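Local coordinates for protein Rho guanyl nucleotide exchange factor (Rom2), putative (Aspergillus fumigatus Af293, PDB 5O51) that probably acts as a guanine-nucleotide exchange factor for Rho-type GTPases, the present chain being its CNH domain, a seven-bladed beta-propeller, at residues A[36-40]-A[41-45]; A[192-196]-A[197-201]; A[310-314]-A[315-319]. All blocks are in the same frame, centred on the assembly; numbering follows the deposited sequence.

Interaction 1 of 3, residues A[36-40]-A[41-45]; sequences YGTDS and GIFIS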
ATOM      1  N   TYR A  36       0.949 -12.823  -6.946  1.00 33.43           N
ATOM      2  CA  TYR A  36      -0.485 -12.417  -6.882  1.00 33.54           C
ATOM      3  C   TYR A  36      -1.199 -13.089  -5.735  1.00 39.65           C
ATOM      4  O   TYR A  36      -1.092 -14.327  -5.565  1.00 36.99           O
ATOM      5  CB  TYR A  36      -1.274 -12.859  -8.142  1.00 35.78           C
ATOM      6  CG  TYR A  36      -0.716 -12.412  -9.498  1.00 34.23           C
ATOM      7  CD1 TYR A  36      -1.032 -11.188 -10.050  1.00 38.36           C
ATOM      8  CD2 TYR A  36       0.186 -13.185 -10.171  1.00 42.40           C
ATOM      9  CE1 TYR A  36      -0.556 -10.827 -11.321  1.00 39.96           C
ATOM     10  CE2 TYR A  36       0.722 -12.820 -11.406  1.00 44.05           C
ATOM     11  CZ  TYR A  36       0.360 -11.649 -11.987  1.00 47.49           C
ATOM     12  OH  TYR A  36       0.941 -11.329 -13.210  1.00 52.31           O
ATOM     13  N   GLY A  37      -1.986 -12.312  -4.978  1.00 34.98           N
ATOM     14  CA  GLY A  37      -2.882 -12.869  -3.913  1.00 34.15           C
ATOM     15  C   GLY A  37      -4.355 -12.726  -4.344  1.00 35.39           C
ATOM     16  O   GLY A  37      -4.798 -11.673  -4.841  1.00 30.64           O
ATOM     17  N   THR A  38      -5.082 -13.829  -4.251  1.00 32.51           N
ATOM     18  CA  THR A  38      -6.542 -13.866  -4.529  1.00 34.82           C
ATOM     19  C   THR A  38      -7.338 -14.516  -3.385  1.00 35.85           C
ATOM     20  O   THR A  38      -6.775 -14.967  -2.355  1.00 34.01           O
ATOM     21  CB  THR A  38      -6.760 -14.710  -5.748  1.00 35.21           C
ATOM     22  OG1 THR A  38      -6.597 -16.108  -5.352  1.00 34.66           O
ATOM     23  CG2 THR A  38      -5.737 -14.356  -6.871  1.00 36.34           C
ATOM     24  N   ASP A  39      -8.643 -14.585  -3.574  1.00 33.59           N
ATOM     25  CA  ASP A  39      -9.564 -15.289  -2.634  1.00 38.74           C
ATOM     26  C   ASP A  39      -9.294 -16.805  -2.474  1.00 38.18           C
ATOM     27  O   ASP A  39      -9.491 -17.311  -1.420  1.00 37.71           O
ATOM     28  CB  ASP A  39     -11.036 -14.966  -2.983  1.00 39.77           C
ATOM     29  CG  ASP A  39     -11.456 -13.645  -2.451  1.00 43.94           C
ATOM     30  OD1 ASP A  39     -10.696 -13.056  -1.633  1.00 42.48           O
ATOM     31  OD2 ASP A  39     -12.534 -13.159  -2.837  1.00 56.20           O
ATOM     32  N   SER A  40      -8.611 -17.443  -3.414  1.00 42.08           N
ATOM     33  CA  SER A  40      -8.376 -18.873  -3.384  1.00 48.88           C
ATOM     34  C   SER A  40      -6.931 -19.336  -3.199  1.00 48.16           C
ATOM     35  O   SER A  40      -6.702 -20.511  -2.830  1.00 64.97           O
ATOM     36  CB  SER A  40      -8.703 -19.430  -4.750  1.00 54.05           C
ATOM     37  OG  SER A  40      -7.437 -19.445  -5.440  1.00 48.28           O
ATOM     38  N   GLY A  41      -5.963 -18.512  -3.554  1.00 44.69           N
ATOM     39  CA  GLY A  41      -4.552 -18.935  -3.612  1.00 41.14           C
ATOM     40  C   GLY A  41      -3.578 -17.794  -3.981  1.00 37.22           C
ATOM     41  O   GLY A  41      -4.005 -16.700  -4.242  1.00 35.18           O
ATOM     42  N   ILE A  42      -2.283 -18.106  -3.951  1.00 38.01           N
ATOM     43  CA  ILE A  42      -1.159 -17.252  -4.343  1.00 32.06           C
ATOM     44  C   ILE A  42      -0.517 -17.886  -5.583  1.00 34.20           C
ATOM     45  O   ILE A  42      -0.269 -19.144  -5.656  1.00 29.15           O
ATOM     46  CB  ILE A  42      -0.201 -17.096  -3.173  1.00 34.76           C
ATOM     47  CG1 ILE A  42      -0.897 -16.369  -2.022  1.00 35.88           C
ATOM     48  CG2 ILE A  42       1.059 -16.263  -3.537  1.00 34.60           C
ATOM     49  CD1 ILE A  42      -0.116 -16.407  -0.733  1.00 36.86           C
ATOM     50  N   PHE A  43      -0.249 -17.033  -6.577  1.00 32.42           N
ATOM     51  CA  PHE A  43       0.321 -17.441  -7.885  1.00 31.80           C
ATOM     52  C   PHE A  43       1.590 -16.634  -8.168  1.00 31.64           C
ATOM     53  O   PHE A  43       1.752 -15.483  -7.651  1.00 28.37           O
ATOM     54  CB  PHE A  43      -0.692 -17.226  -8.994  1.00 34.86           C
ATOM     55  CG  PHE A  43      -2.022 -18.009  -8.852  1.00 34.73           C
ATOM     56  CD1 PHE A  43      -3.078 -17.514  -8.078  1.00 37.61           C
ATOM     57  CD2 PHE A  43      -2.213 -19.222  -9.537  1.00 33.10           C
ATOM     58  CE1 PHE A  43      -4.268 -18.247  -7.940  1.00 40.62           C
ATOM     59  CE2 PHE A  43      -3.401 -19.948  -9.433  1.00 33.53           C
ATOM     60  CZ  PHE A  43      -4.452 -19.438  -8.649  1.00 37.83           C
ATOM     61  N   ILE A  44       2.476 -17.193  -9.001  1.00 33.76           N
ATOM     62  CA  ILE A  44       3.693 -16.480  -9.492  1.00 31.24           C
ATOM     63  C   ILE A  44       3.793 -16.593 -10.985  1.00 35.49           C
ATOM     64  O   ILE A  44       3.462 -17.647 -11.557  1.00 36.33           O
ATOM     65  CB  ILE A  44       4.970 -16.969  -8.795  1.00 39.00           C
ATOM     66  CG1 ILE A  44       6.207 -16.197  -9.230  1.00 37.21           C
ATOM     67  CG2 ILE A  44       5.278 -18.457  -9.001  1.00 40.66           C
ATOM     68  CD1 ILE A  44       7.297 -16.240  -8.178  1.00 37.72           C
ATOM     69  N   SER A  45       4.173 -15.487 -11.652  1.00 34.63           N
ATOM     70  CA  SER A  45       4.518 -15.484 -13.085  1.00 40.13           C
ATOM     71  C   SER A  45       5.819 -14.672 -13.261  1.00 38.33           C
ATOM     72  O   SER A  45       6.275 -14.010 -12.338  1.00 39.91           O
ATOM     73  CB  SER A  45       3.435 -14.814 -13.977  1.00 44.21           C
ATOM     74  OG  SER A  45       3.362 -13.423 -13.679  1.00 44.85           O
TER

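Interaction 2 of 3, residues A[192-196]-A[197-201]; sequences VGCAR and GFEVV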
ATOM      1  N   VAL A 192       0.396   7.538  11.789  1.00 54.72           N
ATOM      2  CA  VAL A 192      -0.811   6.768  11.600  1.00 64.50           C
ATOM      3  C   VAL A 192      -1.874   7.676  11.017  1.00 63.10           C
ATOM      4  O   VAL A 192      -2.118   8.771  11.538  1.00 52.18           O
ATOM      5  CB  VAL A 192      -1.344   6.160  12.925  1.00 66.81           C
ATOM      6  CG1 VAL A 192      -2.745   5.536  12.730  1.00 70.58           C
ATOM      7  CG2 VAL A 192      -0.369   5.121  13.470  1.00 61.24           C
ATOM      8  N   GLY A 193      -2.525   7.169   9.958  1.00 57.93           N
ATOM      9  CA  GLY A 193      -3.636   7.848   9.289  1.00 54.03           C
ATOM     10  C   GLY A 193      -4.896   7.325   9.947  1.00 53.25           C
ATOM     11  O   GLY A 193      -5.214   6.163   9.801  1.00 54.31           O
ATOM     12  N   CYS A 194      -5.548   8.157  10.752  1.00 54.97           N
ATOM     13  CA  CYS A 194      -6.681   7.733  11.569  1.00 55.52           C
ATOM     14  C   CYS A 194      -7.737   8.778  11.330  1.00 47.85           C
ATOM     15  O   CYS A 194      -7.442   9.800  10.750  1.00 50.51           O
ATOM     16  CB  CYS A 194      -6.268   7.659  13.058  1.00 62.11           C
ATOM     17  SG  CYS A 194      -6.218   9.287  13.857  1.00 73.84           S
ATOM     18  N   ALA A 195      -8.951   8.564  11.801  1.00 57.17           N
ATOM     19  CA  ALA A 195     -10.071   9.485  11.480  1.00 49.31           C
ATOM     20  C   ALA A 195      -9.915  10.970  11.881  1.00 57.29           C
ATOM     21  O   ALA A 195     -10.625  11.827  11.377  1.00 62.62           O
ATOM     22  CB  ALA A 195     -11.328   8.909  12.089  1.00 49.23           C
ATOM     23  N   ARG A 196      -9.032  11.280  12.820  1.00 66.43           N
ATOM     24  CA  ARG A 196      -8.823  12.673  13.260  1.00 71.56           C
ATOM     25  C   ARG A 196      -7.690  13.360  12.507  1.00 71.89           C
ATOM     26  O   ARG A 196      -7.523  14.598  12.593  1.00 62.50           O
ATOM     27  CB  ARG A 196      -8.506  12.715  14.758  1.00 87.18           C
ATOM     28  CG  ARG A 196      -9.723  12.537  15.674  1.00 94.11           C
ATOM     29  CD  ARG A 196      -9.357  12.821  17.129  1.00 98.36           C
ATOM     30  NE  ARG A 196      -8.005  12.324  17.458  1.00104.85           N
ATOM     31  CZ  ARG A 196      -7.697  11.198  18.118  1.00102.96           C
ATOM     32  NH1 ARG A 196      -8.627  10.366  18.594  1.00100.42           N
ATOM     33  NH2 ARG A 196      -6.411  10.904  18.325  1.00103.52           N
ATOM     34  N   GLY A 197      -6.898  12.553  11.805  1.00 58.61           N
ATOM     35  CA  GLY A 197      -5.803  13.016  10.961  1.00 52.92           C
ATOM     36  C   GLY A 197      -4.585  12.117  11.079  1.00 52.71           C
ATOM     37  O   GLY A 197      -4.586  11.030  11.704  1.00 50.87           O
ATOM     38  N   PHE A 198      -3.514  12.589  10.493  1.00 46.37           N
ATOM     39  CA  PHE A 198      -2.218  11.999  10.712  1.00 53.20           C
ATOM     40  C   PHE A 198      -1.711  12.260  12.164  1.00 61.88           C
ATOM     41  O   PHE A 198      -1.509  13.409  12.546  1.00 63.03           O
ATOM     42  CB  PHE A 198      -1.269  12.582   9.667  1.00 50.71           C
ATOM     43  CG  PHE A 198      -1.430  12.001   8.253  1.00 49.05           C
ATOM     44  CD1 PHE A 198      -1.251  10.637   8.006  1.00 48.32           C
ATOM     45  CD2 PHE A 198      -1.674  12.846   7.160  1.00 47.71           C
ATOM     46  CE1 PHE A 198      -1.350  10.148   6.712  1.00 50.67           C
ATOM     47  CE2 PHE A 198      -1.748  12.356   5.848  1.00 47.96           C
ATOM     48  CZ  PHE A 198      -1.589  11.005   5.634  1.00 49.00           C
ATOM     49  N   GLU A 199      -1.515  11.208  12.957  1.00 62.39           N
ATOM     50  CA  GLU A 199      -1.002  11.353  14.325  1.00 72.56           C
ATOM     51  C   GLU A 199       0.343  10.630  14.447  1.00 65.71           C
ATOM     52  O   GLU A 199       0.468   9.433  14.186  1.00 64.75           O
ATOM     53  CB  GLU A 199      -1.999  10.830  15.385  1.00 81.92           C
ATOM     54  CG  GLU A 199      -3.451  11.341  15.263  1.00 92.87           C
ATOM     55  CD  GLU A 199      -3.734  12.744  15.826  1.00103.14           C
ATOM     56  OE1 GLU A 199      -3.014  13.214  16.736  1.00108.74           O
ATOM     57  OE2 GLU A 199      -4.724  13.376  15.367  1.00 99.61           O
ATOM     58  N   VAL A 200       1.348  11.383  14.866  1.00 66.50           N
ATOM     59  CA  VAL A 200       2.724  10.900  14.953  1.00 66.82           C
ATOM     60  C   VAL A 200       2.955  10.236  16.313  1.00 69.94           C
ATOM     61  O   VAL A 200       2.543  10.767  17.332  1.00 79.19           O
ATOM     62  CB  VAL A 200       3.678  12.071  14.729  1.00 63.83           C
ATOM     63  CG1 VAL A 200       5.130  11.621  14.712  1.00 65.49           C
ATOM     64  CG2 VAL A 200       3.318  12.771  13.428  1.00 66.57           C
ATOM     65  N   VAL A 201       3.598   9.068  16.312  1.00 82.50           N
ATOM     66  CA  VAL A 201       3.711   8.176  17.484  1.00 75.86           C
ATOM     67  C   VAL A 201       5.147   7.707  17.608  1.00 78.19           C
ATOM     68  O   VAL A 201       5.751   7.241  16.644  1.00 82.65           O
ATOM     69  CB  VAL A 201       2.751   6.971  17.372  1.00 77.09           C
ATOM     70  CG1 VAL A 201       3.224   5.751  18.169  1.00 81.07           C
ATOM     71  CG2 VAL A 201       1.369   7.396  17.839  1.00 81.99           C
TER

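Interaction 3 of 3, residues A[310-314]-A[315-319]; sequences LHSST and REILY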
ATOM      1  N   LEU A 310      -2.189  -1.670  -7.288  1.00 34.05           N
ATOM      2  CA  LEU A 310      -1.507  -2.850  -6.691  1.00 33.37           C
ATOM      3  C   LEU A 310      -0.139  -2.590  -6.068  1.00 35.12           C
ATOM      4  O   LEU A 310       0.132  -3.087  -5.006  1.00 29.79           O
ATOM      5  CB  LEU A 310      -1.404  -4.004  -7.690  1.00 35.20           C
ATOM      6  CG  LEU A 310      -2.756  -4.495  -8.236  1.00 32.37           C
ATOM      7  CD1 LEU A 310      -2.507  -5.395  -9.422  1.00 35.48           C
ATOM      8  CD2 LEU A 310      -3.588  -5.159  -7.130  1.00 31.81           C
ATOM      9  N   HIS A 311       0.717  -1.822  -6.732  1.00 32.57           N
ATOM     10  CA  HIS A 311       2.088  -1.610  -6.289  1.00 34.03           C
ATOM     11  C   HIS A 311       2.689  -0.441  -7.102  1.00 35.26           C
ATOM     12  O   HIS A 311       2.538  -0.344  -8.328  1.00 37.36           O
ATOM     13  CB  HIS A 311       2.954  -2.888  -6.536  1.00 32.65           C
ATOM     14  CG  HIS A 311       4.281  -2.861  -5.838  1.00 35.24           C
ATOM     15  ND1 HIS A 311       5.446  -2.459  -6.452  1.00 34.43           N
ATOM     16  CD2 HIS A 311       4.608  -3.145  -4.556  1.00 31.53           C
ATOM     17  CE1 HIS A 311       6.429  -2.497  -5.570  1.00 33.64           C
ATOM     18  NE2 HIS A 311       5.925  -2.886  -4.410  1.00 31.89           N
ATOM     19  N   SER A 312       3.430   0.381  -6.397  1.00 38.68           N
ATOM     20  CA  SER A 312       4.117   1.493  -6.979  1.00 40.54           C
ATOM     21  C   SER A 312       5.633   1.347  -6.694  1.00 37.89           C
ATOM     22  O   SER A 312       6.030   1.321  -5.555  1.00 34.25           O
ATOM     23  CB  SER A 312       3.625   2.781  -6.274  1.00 43.57           C
ATOM     24  OG  SER A 312       4.460   3.828  -6.651  1.00 47.67           O
ATOM     25  N   SER A 313       6.451   1.317  -7.724  1.00 43.90           N
ATOM     26  CA  SER A 313       7.944   1.301  -7.528  1.00 45.83           C
ATOM     27  C   SER A 313       8.604   2.327  -8.463  1.00 45.82           C
ATOM     28  O   SER A 313       7.928   2.880  -9.348  1.00 37.31           O
ATOM     29  CB  SER A 313       8.515  -0.092  -7.845  1.00 42.64           C
ATOM     30  OG  SER A 313       8.462  -0.413  -9.254  1.00 37.52           O
ATOM     31  N   THR A 314       9.934   2.482  -8.361  1.00 43.17           N
ATOM     32  CA  THR A 314      10.658   3.422  -9.245  1.00 47.13           C
ATOM     33  C   THR A 314      10.471   2.980 -10.685  1.00 48.60           C
ATOM     34  O   THR A 314      10.504   3.813 -11.563  1.00 52.08           O
ATOM     35  CB  THR A 314      12.185   3.515  -8.888  1.00 56.21           C
ATOM     36  OG1 THR A 314      12.815   2.296  -9.259  1.00 54.11           O
ATOM     37  CG2 THR A 314      12.401   3.674  -7.389  1.00 55.15           C
ATOM     38  N   ARG A 315      10.254   1.667 -10.907  1.00 49.30           N
ATOM     39  CA  ARG A 315      10.005   1.068 -12.246  1.00 57.12           C
ATOM     40  C   ARG A 315       8.644   1.445 -12.876  1.00 57.48           C
ATOM     41  O   ARG A 315       8.583   1.893 -14.029  1.00 49.15           O
ATOM     42  CB  ARG A 315      10.016  -0.496 -12.199  1.00 66.85           C
ATOM     43  CG  ARG A 315      11.159  -1.209 -11.495  1.00 71.58           C
ATOM     44  CD  ARG A 315      11.011  -2.746 -11.517  1.00 85.61           C
ATOM     45  NE  ARG A 315      10.409  -3.303 -10.277  1.00 89.17           N
ATOM     46  CZ  ARG A 315      11.008  -3.363  -9.076  1.00 88.15           C
ATOM     47  NH1 ARG A 315      12.245  -2.892  -8.914  1.00 89.36           N
ATOM     48  NH2 ARG A 315      10.363  -3.868  -8.008  1.00 82.96           N
ATOM     49  N   GLU A 316       7.550   1.215 -12.127  1.00 44.83           N
ATOM     50  CA  GLU A 316       6.223   1.288 -12.705  1.00 40.93           C
ATOM     51  C   GLU A 316       5.168   1.308 -11.627  1.00 33.53           C
ATOM     52  O   GLU A 316       5.448   1.084 -10.476  1.00 39.22           O
ATOM     53  CB  GLU A 316       5.987   0.079 -13.651  1.00 43.96           C
ATOM     54  CG  GLU A 316       6.314  -1.262 -13.004  1.00 43.89           C
ATOM     55  CD  GLU A 316       6.289  -2.455 -13.964  1.00 49.25           C
ATOM     56  OE1 GLU A 316       5.848  -2.321 -15.132  1.00 50.61           O
ATOM     57  OE2 GLU A 316       6.689  -3.554 -13.521  1.00 53.36           O
ATOM     58  N   ILE A 317       3.961   1.620 -12.029  1.00 35.11           N
ATOM     59  CA  ILE A 317       2.776   1.464 -11.166  1.00 34.12           C
ATOM     60  C   ILE A 317       1.953   0.349 -11.757  1.00 34.01           C
ATOM     61  O   ILE A 317       1.520   0.424 -12.900  1.00 32.64           O
ATOM     62  CB  ILE A 317       1.932   2.766 -11.145  1.00 35.06           C
ATOM     63  CG1 ILE A 317       2.823   3.904 -10.696  1.00 36.12           C
ATOM     64  CG2 ILE A 317       0.722   2.612 -10.221  1.00 34.18           C
ATOM     65  CD1 ILE A 317       2.322   5.277 -11.117  1.00 43.90           C
ATOM     66  N   LEU A 318       1.740  -0.697 -10.967  1.00 33.84           N
ATOM     67  CA  LEU A 318       0.877  -1.808 -11.355  1.00 31.63           C
ATOM     68  C   LEU A 318      -0.533  -1.639 -10.733  1.00 29.65           C
ATOM     69  O   LEU A 318      -0.676  -1.275  -9.526  1.00 28.37           O
ATOM     70  CB  LEU A 318       1.540  -3.127 -10.923  1.00 34.43           C
ATOM     71  CG  LEU A 318       2.945  -3.396 -11.472  1.00 35.54           C
ATOM     72  CD1 LEU A 318       3.596  -4.605 -10.881  1.00 41.04           C
ATOM     73  CD2 LEU A 318       2.786  -3.579 -12.977  1.00 43.17           C
ATOM     74  N   TYR A 319      -1.560  -1.916 -11.541  1.00 30.13           N
ATOM     75  CA  TYR A 319      -2.938  -1.780 -11.096  1.00 28.48           C
ATOM     76  C   TYR A 319      -3.821  -2.781 -11.812  1.00 31.73           C
ATOM     77  O   TYR A 319      -3.383  -3.361 -12.767  1.00 30.14           O
ATOM     78  CB  TYR A 319      -3.439  -0.318 -11.260  1.00 30.28           C
ATOM     79  CG  TYR A 319      -3.752   0.097 -12.678  1.00 31.05           C
ATOM     80  CD1 TYR A 319      -2.748   0.375 -13.578  1.00 35.54           C
ATOM     81  CD2 TYR A 319      -5.071   0.159 -13.143  1.00 33.60           C
ATOM     82  CE1 TYR A 319      -3.023   0.714 -14.908  1.00 32.62           C
ATOM     83  CE2 TYR A 319      -5.368   0.526 -14.457  1.00 29.21           C
ATOM     84  CZ  TYR A 319      -4.318   0.829 -15.332  1.00 34.95           C
ATOM     85  OH  TYR A 319      -4.566   1.208 -16.673  1.00 34.16           O
TER
HETATM   86  O   HOH W   1       5.859  -1.653  -8.850  1.00 44.65           O

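Interaction 1 of 3, residues A[36-40]-A[41-45]
Y36 and F43 face each other as a hydrogen-bonded pair in a beta hairpin of the propeller, formed by strands 33-38 and 41-46 of one four-stranded blade. Both rings stand on the same face of the sheet. The two rings do not stack. Y36 CD2 comes within 4.3 Å of F43 CB. F16 meets the Y36 ring from outside the hairpin. Y36 has CG anti to its carbonyl carbon (chi1 -55°), and this brings the phenol hydroxyl near S45 on the neighbouring strand. Y36 OH and S45 OG share a hydrogen bond of 3.2 Å, and S45 OG lies at the edge of the Y36 ring, near its plane. The backbone pairs through Y36 N to F43 O and F43 N to Y36 O. I42 points to the other face, where its CG1 comes within 4.4 Å of G37 CA. At the turn, T38 OG1 accepts from S40 N at 3.1 Å, which makes an ST turn. N20 is a further partner of this hydroxyl. F43 CE1 lies 4.1 Å from T38 OG1, which sits at the edge of the ring. The S40 hydroxyl bonds R58 of the next strand, and the carboxylate of D39 bonds N23. The T38 backbone N donates to G41 O at 3.1 Å, nearly straight on to the carbonyl.

Interaction 2 of 3, residues A[192-196]-A[197-201]
G197 meets C194 across a type I beta turn, the tip of the hairpin made by strands 189-194 and 197-202 in one blade of the propeller. Its N donates to C194 O at 3.0 Å. Its own O accepts from C194 N at 3.2 Å. Both donors stand well above the plane of the carbonyl they reach. The backbone angles of G197 (phi 140°) suit glycine, since a CB would collide with R196 O. F198 follows on the opposite face from C194. Its ring passes G193, with CD1 3.9 Å from G193 CA. Y244 meets the same ring from outside the hairpin. E199 pairs with V192 through two backbone bonds. The E199 side chain bends back toward the turn at chi2 (-80°). Its CG packs on C194 SG at 3.7 Å. The sulfur also accepts a weak bond from R196 N. Further out, the carboxylate comes to the edge of the R196 guanidinium, and the two side chains cross at about a right angle. The guanidinium and carboxylate planes are 66° apart. R196 NH1 has a weak hydrogen bond to P177 O. The strand runs on to V201, whose O bonds T189 OG1, further back along the first strand. The 4.0 Å from R196 NE to E199 OE2 is too long for a salt bridge. The opposite charges probably still attract, so the pair would add a weak pull rather than a fixed link.

Interaction 3 of 3, residues A[310-314]-A[315-319]
A classic beta bulge joins L310 and H311 to L318. Both backbone N atoms donate to L318 O, L310 N at 2.7 Å and H311 N at 3.2 Å. They come from the same face of that carbonyl plane. L318 N returns a bond to H311 O. Beside the bulge, L310 CD1 lies along the Y319 backbone, 3.8 Å from Y319 C. S312 and I317 pair on the opposite face of the sheet from H311 and L318. The hairpin joins strands 307-312 and 317-323 of a propeller blade. Strand 8-12, from the N-terminal end of the chain, completes that blade. At the loop, S313 N donates to E316 O at 2.9 Å. S313 OG sits between its own backbone N and carbonyl carbon (chi1 70°). From there it takes weak bonds from R315 N and E316 N. It also lies over one face of the R315 guanidinium, 3.6 Å above the plane and offset toward its rim. The R315 side chain is poorly ordered. E316 OE1 hydrogen-bonds S332 OG and salt-bridges R47. One water bridges the hairpin, donating to E316 O. It lies in the plane of the H311 ring, 2.6 Å from H311 ND1, and 2.9 Å from S313 OG.

The three contacts are hairpins from three different blades of one propeller. They follow one another along the chain, and none touches another. Interactions 1 and 3 are the nearest pair. Their centres are about 18 Å apart and their nearest atoms about 6 Å apart. Strand 22-28 lies between them: its L25 and P27 meet side chains of interaction 3, and its N23 bonds D39 of interaction 1. Interaction 2 is on the other side of the chain's centre from both. Its centre is about 32 Å from that of interaction 1 and about 25 Å from that of interaction 3. Interaction 3 lies closest to the chain's centre, at about 10 Å, against about 17 and 16 Å.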